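Local structure of peroxisomal fatty acid beta-oxidation multifunctional protein MFP2 (Arabidopsis thaliana, 2WTB) at residues 22-33 against 58-69; 125-135 against 183-193. The protein carries out enoyl-CoA hydration and NAD-dependent 3-hydroxyacyl-CoA dehydrogenation of fatty acyl chains in peroxisomal beta-oxidation during seed germination. All coordinates share one frame; numbering follows the deposited sequence.

Interaction 1. Residues 22-33 against 58-69; sequences TLINPPVNSLSF and TGAKGRFSGGFD
Asn29 clasps the turn at Ala60-Arg63 with its side-chain amide. ND2 lies 2.9 Å from Ala60 O, a bond in the plane of the amide that uses a lone pair of the carbonyl. Its second N-H reaches Arg63 O, also at 2.9 Å, tilted from both planes. Just downstream, Asn29 O accepts the hydroxyl of Ser65 (OG at 2.7 Å), while Val28 O takes Gly66 N. Leu31 N then binds Gly67 O at 2.7 Å. Val28 CG2 is 3.8 Å from Gly66 CA, on the side where any larger residue would carry its CB, and such a CB would collide with it. At the far end, the edge of the Phe68 ring meets the face of Phe33 in a T-shaped pair, planes 84° apart, although Phe68 is poorly ordered.

The second shell fixes the Asn29 amide. Its CG stands beside its own backbone N (chi1 -64°), which directs OD1 to Asn25 N, 2.7 Å away in a nearly straight bond (177°). Asn25 in turn sends ND2 to Ser30 O, bracing the cis-Pro27 loop. Behind this, Leu23 and Gly59 form the last parallel bridge of the strand pair, after Thr22 and Thr58, and Ser32 OG N-caps helix 33-46 at Val35.

Both ND2 hydrogens and OD1 of the buried Asn29 are thus engaged, leaving the amide little freedom to rotate. The bonds hold the loop at 65-67, close to the predicted catalytic Glu139; in crotonase-fold enzymes this loop supplies an oxyanion-hole N-H, a role consistent with its position here.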
loop_
_atom_site.group_PDB
_atom_site.type_symbol
_atom_site.label_atom_id
_atom_site.label_comp_id
_atom_site.label_asym_id
_atom_site.label_seq_id
_atom_site.Cartn_x
_atom_site.Cartn_y
_atom_site.Cartn_z
ATOM N N THR A 22 12.125 22.917 -20.177
ATOM C CA THR A 22 12.267 21.534 -19.730
ATOM C C THR A 22 12.338 21.440 -18.211
ATOM O O THR A 22 13.184 22.072 -17.579
ATOM C CB THR A 22 13.520 20.856 -20.326
ATOM O OG1 THR A 22 13.529 21.014 -21.750
ATOM C CG2 THR A 22 13.539 19.371 -19.983
ATOM N N LEU A 23 11.443 20.648 -17.629
ATOM C CA LEU A 23 11.446 20.422 -16.192
ATOM C C LEU A 23 12.495 19.377 -15.838
ATOM O O LEU A 23 12.443 18.243 -16.316
ATOM C CB LEU A 23 10.064 19.971 -15.715
ATOM C CG LEU A 23 8.868 20.834 -16.136
ATOM C CD1 LEU A 23 7.566 20.191 -15.684
ATOM C CD2 LEU A 23 8.987 22.251 -15.594
ATOM N N ILE A 24 13.448 19.763 -14.999
ATOM C CA ILE A 24 14.570 18.892 -14.678
ATOM C C ILE A 24 14.731 18.687 -13.174
ATOM O O ILE A 24 15.342 19.505 -12.487
ATOM C CB ILE A 24 15.885 19.450 -15.253
ATOM C CG1 ILE A 24 15.715 19.778 -16.736
ATOM C CG2 ILE A 24 17.019 18.464 -15.047
ATOM C CD1 ILE A 24 16.958 20.343 -17.373
ATOM N N ASN A 25 14.183 17.588 -12.670
ATOM C CA ASN A 25 14.310 17.250 -11.261
ATOM C C ASN A 25 14.076 15.761 -11.012
ATOM O O ASN A 25 13.013 15.366 -10.531
ATOM C CB ASN A 25 13.348 18.087 -10.416
ATOM C CG ASN A 25 13.555 17.885 -8.929
ATOM O OD1 ASN A 25 14.674 17.647 -8.475
ATOM N ND2 ASN A 25 12.474 17.977 -8.160
ATOM N N PRO A 26 15.077 14.930 -11.338
ATOM C CA PRO A 26 15.001 13.475 -11.168
ATOM C C PRO A 26 14.573 13.112 -9.751
ATOM O O PRO A 26 14.837 13.882 -8.827
ATOM C CB PRO A 26 16.442 13.025 -11.411
ATOM C CG PRO A 26 17.020 14.075 -12.290
ATOM C CD PRO A 26 16.385 15.361 -11.859
ATOM N N PRO A 27 13.946 11.940 -9.570
ATOM C CA PRO A 27 13.711 10.888 -10.568
ATOM C C PRO A 27 12.579 11.175 -11.554
ATOM O O PRO A 27 12.697 10.815 -12.725
ATOM C CB PRO A 27 13.328 9.672 -9.709
ATOM C CG PRO A 27 13.658 10.049 -8.290
ATOM C CD PRO A 27 13.500 11.525 -8.234
ATOM N N VAL A 28 11.496 11.794 -11.092
ATOM C CA VAL A 28 10.311 11.958 -11.932
ATOM C C VAL A 28 9.940 13.412 -12.206
ATOM O O VAL A 28 8.796 13.709 -12.550
ATOM C CB VAL A 28 9.085 11.254 -11.319
ATOM C CG1 VAL A 28 9.334 9.758 -11.207
ATOM C CG2 VAL A 28 8.748 11.860 -9.960
ATOM N N ASN A 29 10.904 14.312 -12.055
ATOM C CA ASN A 29 10.672 15.729 -12.316
ATOM C C ASN A 29 9.526 16.309 -11.490
ATOM O O ASN A 29 8.665 17.012 -12.019
ATOM C CB ASN A 29 10.416 15.966 -13.805
ATOM C CG ASN A 29 11.614 15.614 -14.666
ATOM O OD1 ASN A 29 12.742 16.002 -14.369
ATOM N ND2 ASN A 29 11.371 14.877 -15.741
ATOM N N SER A 30 9.520 16.013 -10.194
ATOM C CA SER A 30 8.510 16.558 -9.296
ATOM C C SER A 30 8.617 18.076 -9.230
ATOM O O SER A 30 9.700 18.638 -9.384
ATOM C CB SER A 30 8.646 15.957 -7.897
ATOM O OG SER A 30 8.251 14.596 -7.887
ATOM N N LEU A 31 7.486 18.734 -9.000
ATOM C CA LEU A 31 7.445 20.190 -8.958
ATOM C C LEU A 31 7.854 20.736 -7.596
ATOM O O LEU A 31 7.003 21.066 -6.769
ATOM C CB LEU A 31 6.048 20.697 -9.315
ATOM C CG LEU A 31 5.525 20.382 -10.715
ATOM C CD1 LEU A 31 4.123 20.943 -10.878
ATOM C CD2 LEU A 31 6.458 20.935 -11.784
ATOM N N SER A 32 9.156 20.832 -7.363
ATOM C CA SER A 32 9.657 21.486 -6.165
ATOM C C SER A 32 9.442 22.987 -6.299
ATOM O O SER A 32 9.160 23.484 -7.390
ATOM C CB SER A 32 11.143 21.196 -5.981
ATOM O OG SER A 32 11.900 21.804 -7.013
ATOM N N PHE A 33 9.573 23.711 -5.193
ATOM C CA PHE A 33 9.482 25.164 -5.238
ATOM C C PHE A 33 10.560 25.710 -6.160
ATOM O O PHE A 33 10.322 26.648 -6.920
ATOM C CB PHE A 33 9.625 25.765 -3.840
ATOM C CG PHE A 33 8.435 25.531 -2.958
ATOM C CD1 PHE A 33 7.203 26.077 -3.280
ATOM C CD2 PHE A 33 8.547 24.770 -1.808
ATOM C CE1 PHE A 33 6.102 25.863 -2.473
ATOM C CE2 PHE A 33 7.448 24.553 -0.995
ATOM C CZ PHE A 33 6.224 25.101 -1.328
ATOM N N THR A 58 7.821 20.863 -21.204
ATOM C CA THR A 58 8.041 19.426 -21.238
ATOM C C THR A 58 9.019 19.024 -20.142
ATOM O O THR A 58 9.677 19.875 -19.545
ATOM C CB THR A 58 8.571 18.971 -22.610
ATOM O OG1 THR A 58 8.743 17.550 -22.613
ATOM C CG2 THR A 58 9.897 19.645 -22.918
ATOM N N GLY A 59 9.103 17.725 -19.873
ATOM C CA GLY A 59 9.990 17.223 -18.841
ATOM C C GLY A 59 11.234 16.568 -19.411
ATOM O O GLY A 59 11.303 16.279 -20.605
ATOM N N ALA A 60 12.221 16.335 -18.553
ATOM C CA ALA A 60 13.462 15.698 -18.974
ATOM C C ALA A 60 13.359 14.179 -18.911
ATOM O O ALA A 60 12.607 13.628 -18.107
ATOM C CB ALA A 60 14.623 16.184 -18.121
ATOM N N LYS A 61 14.116 13.506 -19.770
ATOM C CA LYS A 61 14.192 12.051 -19.749
ATOM C C LYS A 61 12.823 11.387 -19.904
ATOM O O LYS A 61 12.469 10.494 -19.134
ATOM C CB LYS A 61 14.863 11.577 -18.458
ATOM C CG LYS A 61 16.307 12.028 -18.309
ATOM C CD LYS A 61 16.764 11.950 -16.858
ATOM C CE LYS A 61 16.524 10.568 -16.267
ATOM N NZ LYS A 61 16.834 10.516 -14.810
ATOM N N GLY A 62 12.061 11.832 -20.899
ATOM C CA GLY A 62 10.796 11.207 -21.249
ATOM C C GLY A 62 9.763 11.135 -20.138
ATOM O O GLY A 62 9.041 10.144 -20.019
ATOM N N ARG A 63 9.689 12.186 -19.327
ATOM C CA ARG A 63 8.722 12.257 -18.233
ATOM C C ARG A 63 8.361 13.704 -17.944
ATOM O O ARG A 63 9.239 14.523 -17.668
ATOM C CB ARG A 63 9.283 11.610 -16.966
ATOM C CG ARG A 63 9.368 10.100 -17.020
ATOM C CD ARG A 63 10.067 9.553 -15.794
ATOM N NE ARG A 63 10.133 8.096 -15.820
ATOM C CZ ARG A 63 10.935 7.373 -15.044
ATOM N NH1 ARG A 63 11.742 7.974 -14.181
ATOM N NH2 ARG A 63 10.929 6.050 -15.134
ATOM N N PHE A 64 7.071 14.018 -18.006
ATOM C CA PHE A 64 6.616 15.384 -17.777
ATOM C C PHE A 64 6.834 15.823 -16.329
ATOM O O PHE A 64 7.671 16.687 -16.060
ATOM C CB PHE A 64 5.148 15.551 -18.179
ATOM C CG PHE A 64 4.707 16.982 -18.257
ATOM C CD1 PHE A 64 5.086 17.778 -19.324
ATOM C CD2 PHE A 64 3.926 17.537 -17.257
ATOM C CE1 PHE A 64 4.689 19.100 -19.395
ATOM C CE2 PHE A 64 3.525 18.858 -17.323
ATOM C CZ PHE A 64 3.906 19.640 -18.394
ATOM N N SER A 65 6.086 15.226 -15.404
ATOM C CA SER A 65 6.201 15.564 -13.986
ATOM C C SER A 65 5.358 14.633 -13.118
ATOM O O SER A 65 4.153 14.496 -13.324
ATOM C CB SER A 65 5.798 17.019 -13.741
ATOM O OG SER A 65 5.985 17.375 -12.383
ATOM N N GLY A 66 5.998 14.006 -12.137
ATOM C CA GLY A 66 5.353 12.976 -11.345
ATOM C C GLY A 66 4.563 13.452 -10.142
ATOM O O GLY A 66 3.884 12.657 -9.491
ATOM N N GLY A 67 4.647 14.740 -9.833
ATOM C CA GLY A 67 3.921 15.280 -8.700
ATOM C C GLY A 67 4.689 16.339 -7.938
ATOM O O GLY A 67 5.357 17.180 -8.539
ATOM N N PHE A 68 4.588 16.301 -6.612
ATOM C CA PHE A 68 5.269 17.275 -5.765
ATOM C C PHE A 68 6.496 16.661 -5.094
ATOM O O PHE A 68 6.534 15.459 -4.828
ATOM C CB PHE A 68 4.312 17.843 -4.714
ATOM C CG PHE A 68 4.695 19.211 -4.223
ATOM C CD1 PHE A 68 4.462 20.331 -5.004
ATOM C CD2 PHE A 68 5.282 19.379 -2.980
ATOM C CE1 PHE A 68 4.810 21.592 -4.558
ATOM C CE2 PHE A 68 5.633 20.638 -2.527
ATOM C CZ PHE A 68 5.396 21.746 -3.318
ATOM N N ASP A 69 7.492 17.497 -4.820
ATOM C CA ASP A 69 8.777 17.032 -4.307
ATOM C C ASP A 69 8.662 16.390 -2.928
ATOM O O ASP A 69 7.777 16.732 -2.144
ATOM C CB ASP A 69 9.782 18.185 -4.264
ATOM C CG ASP A 69 11.217 17.704 -4.217
ATOM O OD1 ASP A 69 11.471 16.555 -4.638
ATOM O OD2 ASP A 69 12.091 18.473 -3.766
#

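Interaction 2. Residues 125-135 against 183-193; sequences HARISAPAAQL and LIDAVVPPAEL
The guanidinium of Arg127 and the carboxylate of Asp185 meet with their planes 47° apart, Leu183 O and Asp185 OD2 both approaching the guanidinium obliquely. NH1 to OD2 is 3.6 Å, a long salt bridge. The other guanidinium nitrogens turn to the end of helix 116-123, NE to Ala121 O and NH2 to Met122 O, and the bends at chi2 and chi3 that bring them there also lay CD 3.1 Å from Leu183 O. The shorter grip of Asp185 is on the backbone: OD2 takes Arg127 N at 2.7 Å from its anti side. In return Arg127 O accepts two donors, Asp185 N at 2.8 Å and Ala186 N at 3.3 Å. With an alanine in place of Asp185, Arg127 N loses its acceptor and NH1 its long salt-bridge partner, and the start of the strand pairing is likely to become freer to shift.

From there the strands run parallel, Ser129 N bonding to Ala186 O and Val188 N to Ser129 O. On the Ser129 side, Ile184 packs against Ser129 CB, and Leu135 CD1 presses to 3.4 Å from Ile184 CG1. On the Ile128 side, CG2 touches Val188 CG2 at 3.6 Å and Leu193 CD1.

Asp185 thus stands in for a strand carbonyl where the regular pairing begins, and its carboxylate probably also offsets part of the charge of buried Arg127. The short strand 186-187 is thereby held at the edge of the crotonase-like sheet.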
loop_
_atom_site.group_PDB
_atom_site.type_symbol
_atom_site.label_atom_id
_atom_site.label_comp_id
_atom_site.label_asym_id
_atom_site.label_seq_id
_atom_site.Cartn_x
_atom_site.Cartn_y
_atom_site.Cartn_z
ATOM N N HIS A 125 -2.668 25.773 -22.408
ATOM C CA HIS A 125 -3.808 26.002 -23.285
ATOM C C HIS A 125 -4.129 24.834 -24.218
ATOM O O HIS A 125 -5.189 24.802 -24.852
ATOM C CB HIS A 125 -3.600 27.301 -24.059
ATOM C CG HIS A 125 -3.405 28.489 -23.170
ATOM N ND1 HIS A 125 -2.181 29.094 -22.990
ATOM C CD2 HIS A 125 -4.277 29.160 -22.381
ATOM C CE1 HIS A 125 -2.309 30.101 -22.144
ATOM N NE2 HIS A 125 -3.572 30.162 -21.760
ATOM N N ALA A 126 -3.212 23.872 -24.285
ATOM C CA ALA A 126 -3.420 22.644 -25.047
ATOM C C ALA A 126 -2.481 21.563 -24.527
ATOM O O ALA A 126 -1.493 21.868 -23.859
ATOM C CB ALA A 126 -3.190 22.888 -26.528
ATOM N N ARG A 127 -2.779 20.304 -24.830
ATOM C CA ARG A 127 -1.960 19.203 -24.324
ATOM C C ARG A 127 -1.620 18.142 -25.367
ATOM O O ARG A 127 -2.505 17.522 -25.957
ATOM C CB ARG A 127 -2.631 18.557 -23.109
ATOM C CG ARG A 127 -2.580 19.427 -21.871
ATOM C CD ARG A 127 -3.874 19.362 -21.086
ATOM N NE ARG A 127 -4.235 20.694 -20.624
ATOM C CZ ARG A 127 -5.140 21.467 -21.212
ATOM N NH1 ARG A 127 -5.806 21.030 -22.270
ATOM N NH2 ARG A 127 -5.397 22.669 -20.723
ATOM N N ILE A 128 -0.325 17.942 -25.583
ATOM C CA ILE A 128 0.157 16.867 -26.438
ATOM C C ILE A 128 0.773 15.788 -25.559
ATOM O O ILE A 128 1.519 16.094 -24.631
ATOM C CB ILE A 128 1.216 17.365 -27.435
ATOM C CG1 ILE A 128 0.724 18.628 -28.143
ATOM C CG2 ILE A 128 1.553 16.275 -28.439
ATOM C CD1 ILE A 128 -0.671 18.496 -28.710
ATOM N N SER A 129 0.462 14.529 -25.847
ATOM C CA SER A 129 0.932 13.435 -25.005
ATOM C C SER A 129 1.408 12.227 -25.804
ATOM O O SER A 129 0.951 11.984 -26.922
ATOM C CB SER A 129 -0.164 13.009 -24.025
ATOM O OG SER A 129 0.319 12.051 -23.100
ATOM N N ALA A 130 2.332 11.476 -25.214
ATOM C CA ALA A 130 2.812 10.234 -25.800
ATOM C C ALA A 130 1.841 9.111 -25.458
ATOM O O ALA A 130 1.172 9.161 -24.427
ATOM C CB ALA A 130 4.206 9.915 -25.289
ATOM N N PRO A 131 1.772 8.088 -26.322
ATOM C CA PRO A 131 0.786 7.002 -26.282
ATOM C C PRO A 131 0.306 6.562 -24.895
ATOM O O PRO A 131 -0.839 6.847 -24.546
ATOM C CB PRO A 131 1.512 5.867 -26.998
ATOM C CG PRO A 131 2.307 6.583 -28.043
ATOM C CD PRO A 131 2.709 7.920 -27.448
ATOM N N ALA A 132 1.142 5.882 -24.121
ATOM C CA ALA A 132 0.659 5.274 -22.882
ATOM C C ALA A 132 0.966 6.072 -21.614
ATOM O O ALA A 132 1.099 5.496 -20.535
ATOM C CB ALA A 132 1.190 3.852 -22.751
ATOM N N ALA A 133 1.068 7.392 -21.739
ATOM C CA ALA A 133 1.370 8.236 -20.587
ATOM C C ALA A 133 0.253 8.173 -19.542
ATOM O O ALA A 133 -0.909 7.949 -19.878
ATOM C CB ALA A 133 1.612 9.669 -21.027
ATOM N N GLN A 134 0.614 8.362 -18.276
ATOM C CA GLN A 134 -0.360 8.316 -17.187
ATOM C C GLN A 134 -0.723 9.705 -16.687
ATOM O O GLN A 134 0.150 10.536 -16.441
ATOM C CB GLN A 134 0.154 7.468 -16.024
ATOM C CG GLN A 134 0.092 5.977 -16.275
ATOM C CD GLN A 134 0.357 5.177 -15.022
ATOM O OE1 GLN A 134 0.566 3.966 -15.078
ATOM N NE2 GLN A 134 0.349 5.852 -13.877
ATOM N N LEU A 135 -2.019 9.939 -16.529
ATOM C CA LEU A 135 -2.528 11.234 -16.112
ATOM C C LEU A 135 -3.523 11.031 -14.981
ATOM O O LEU A 135 -4.455 10.240 -15.108
ATOM C CB LEU A 135 -3.224 11.916 -17.285
ATOM C CG LEU A 135 -2.585 11.675 -18.654
ATOM C CD1 LEU A 135 -3.561 11.998 -19.776
ATOM C CD2 LEU A 135 -1.292 12.470 -18.804
ATOM N N LEU A 183 -9.095 15.684 -22.061
ATOM C CA LEU A 183 -7.968 16.031 -21.203
ATOM C C LEU A 183 -6.708 16.234 -22.036
ATOM O O LEU A 183 -5.943 17.172 -21.806
ATOM C CB LEU A 183 -7.744 14.941 -20.157
ATOM C CG LEU A 183 -6.557 15.132 -19.213
ATOM C CD1 LEU A 183 -6.594 16.508 -18.578
ATOM C CD2 LEU A 183 -6.552 14.047 -18.150
ATOM N N ILE A 184 -6.510 15.341 -23.006
ATOM C CA ILE A 184 -5.384 15.409 -23.936
ATOM C C ILE A 184 -5.871 15.774 -25.336
ATOM O O ILE A 184 -6.798 15.158 -25.859
ATOM C CB ILE A 184 -4.643 14.060 -24.018
ATOM C CG1 ILE A 184 -4.058 13.684 -22.658
ATOM C CG2 ILE A 184 -3.547 14.121 -25.066
ATOM C CD1 ILE A 184 -2.992 14.643 -22.168
ATOM N N ASP A 185 -5.233 16.770 -25.943
ATOM C CA ASP A 185 -5.663 17.283 -27.242
ATOM C C ASP A 185 -5.171 16.447 -28.420
ATOM O O ASP A 185 -5.797 16.431 -29.478
ATOM C CB ASP A 185 -5.211 18.733 -27.414
ATOM C CG ASP A 185 -5.966 19.688 -26.514
ATOM O OD1 ASP A 185 -7.213 19.639 -26.508
ATOM O OD2 ASP A 185 -5.312 20.489 -25.817
ATOM N N ALA A 186 -4.046 15.761 -28.243
ATOM C CA ALA A 186 -3.473 14.956 -29.318
ATOM C C ALA A 186 -2.483 13.923 -28.793
ATOM O O ALA A 186 -1.733 14.189 -27.854
ATOM C CB ALA A 186 -2.806 15.851 -30.356
ATOM N N VAL A 187 -2.489 12.744 -29.407
ATOM C CA VAL A 187 -1.551 11.686 -29.051
ATOM C C VAL A 187 -0.596 11.406 -30.206
ATOM O O VAL A 187 -1.012 10.965 -31.276
ATOM C CB VAL A 187 -2.275 10.379 -28.672
ATOM C CG1 VAL A 187 -1.260 9.278 -28.392
ATOM C CG2 VAL A 187 -3.171 10.597 -27.467
ATOM N N VAL A 188 0.686 11.670 -29.988
ATOM C CA VAL A 188 1.700 11.439 -31.009
ATOM C C VAL A 188 2.850 10.635 -30.420
ATOM O O VAL A 188 2.974 10.535 -29.198
ATOM C CB VAL A 188 2.246 12.768 -31.567
ATOM C CG1 VAL A 188 1.137 13.551 -32.246
ATOM C CG2 VAL A 188 2.885 13.592 -30.454
ATOM N N PRO A 189 3.689 10.047 -31.290
ATOM C CA PRO A 189 4.875 9.302 -30.856
ATOM C C PRO A 189 5.816 10.186 -30.046
ATOM O O PRO A 189 5.911 11.384 -30.316
ATOM C CB PRO A 189 5.542 8.910 -32.178
ATOM C CG PRO A 189 4.437 8.904 -33.170
ATOM C CD PRO A 189 3.517 10.006 -32.752
ATOM N N PRO A 190 6.514 9.598 -29.067
ATOM C CA PRO A 190 7.399 10.345 -28.165
ATOM C C PRO A 190 8.369 11.245 -28.922
ATOM O O PRO A 190 8.762 12.295 -28.413
ATOM C CB PRO A 190 8.172 9.238 -27.443
ATOM C CG PRO A 190 7.271 8.053 -27.495
ATOM C CD PRO A 190 6.541 8.148 -28.801
ATOM N N ALA A 191 8.744 10.833 -30.129
ATOM C CA ALA A 191 9.744 11.550 -30.912
ATOM C C ALA A 191 9.170 12.767 -31.635
ATOM O O ALA A 191 9.916 13.582 -32.176
ATOM C CB ALA A 191 10.412 10.605 -31.907
ATOM N N GLU A 192 7.846 12.887 -31.642
ATOM C CA GLU A 192 7.185 14.010 -32.299
ATOM C C GLU A 192 6.544 14.939 -31.276
ATOM O O GLU A 192 5.989 15.977 -31.626
ATOM C CB GLU A 192 6.134 13.507 -33.288
ATOM C CG GLU A 192 6.695 12.605 -34.379
ATOM C CD GLU A 192 5.650 12.208 -35.404
ATOM O OE1 GLU A 192 4.565 12.826 -35.417
ATOM O OE2 GLU A 192 5.914 11.280 -36.196
ATOM N N LEU A 193 6.647 14.556 -30.008
ATOM C CA LEU A 193 6.015 15.271 -28.901
ATOM C C LEU A 193 6.246 16.783 -28.932
ATOM O O LEU A 193 5.301 17.560 -29.076
ATOM C CB LEU A 193 6.515 14.700 -27.577
ATOM C CG LEU A 193 5.600 14.791 -26.364
ATOM C CD1 LEU A 193 4.290 14.078 -26.639
ATOM C CD2 LEU A 193 6.300 14.183 -25.164
HETATM O O HOH W 1 -7.037 22.496 -26.401
#

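Overall arrangement
From the N terminus, interaction 1 comes first: strand 18-24 leads through the cis-proline loop into helix 33-46, and the return along strand 54-59 closes that beta-alpha-beta unit. The chain then adds strand 105-109 and helix 116-123 before 125-135 opens the second loop, which passes through helices 150-158, 160-169 and 175-181 until 183-193 closes interaction 2. The two loops follow one another, neither nesting nor crossing. Both reach the same six-stranded sheet, where strand 105-109 separates them, and 125-135 runs on into strand 134-136 of a second, three-stranded sheet. Interaction 1 pairs two inner strands, whereas interaction 2 fastens the edge strand 186-187 to its inner neighbour 126-129.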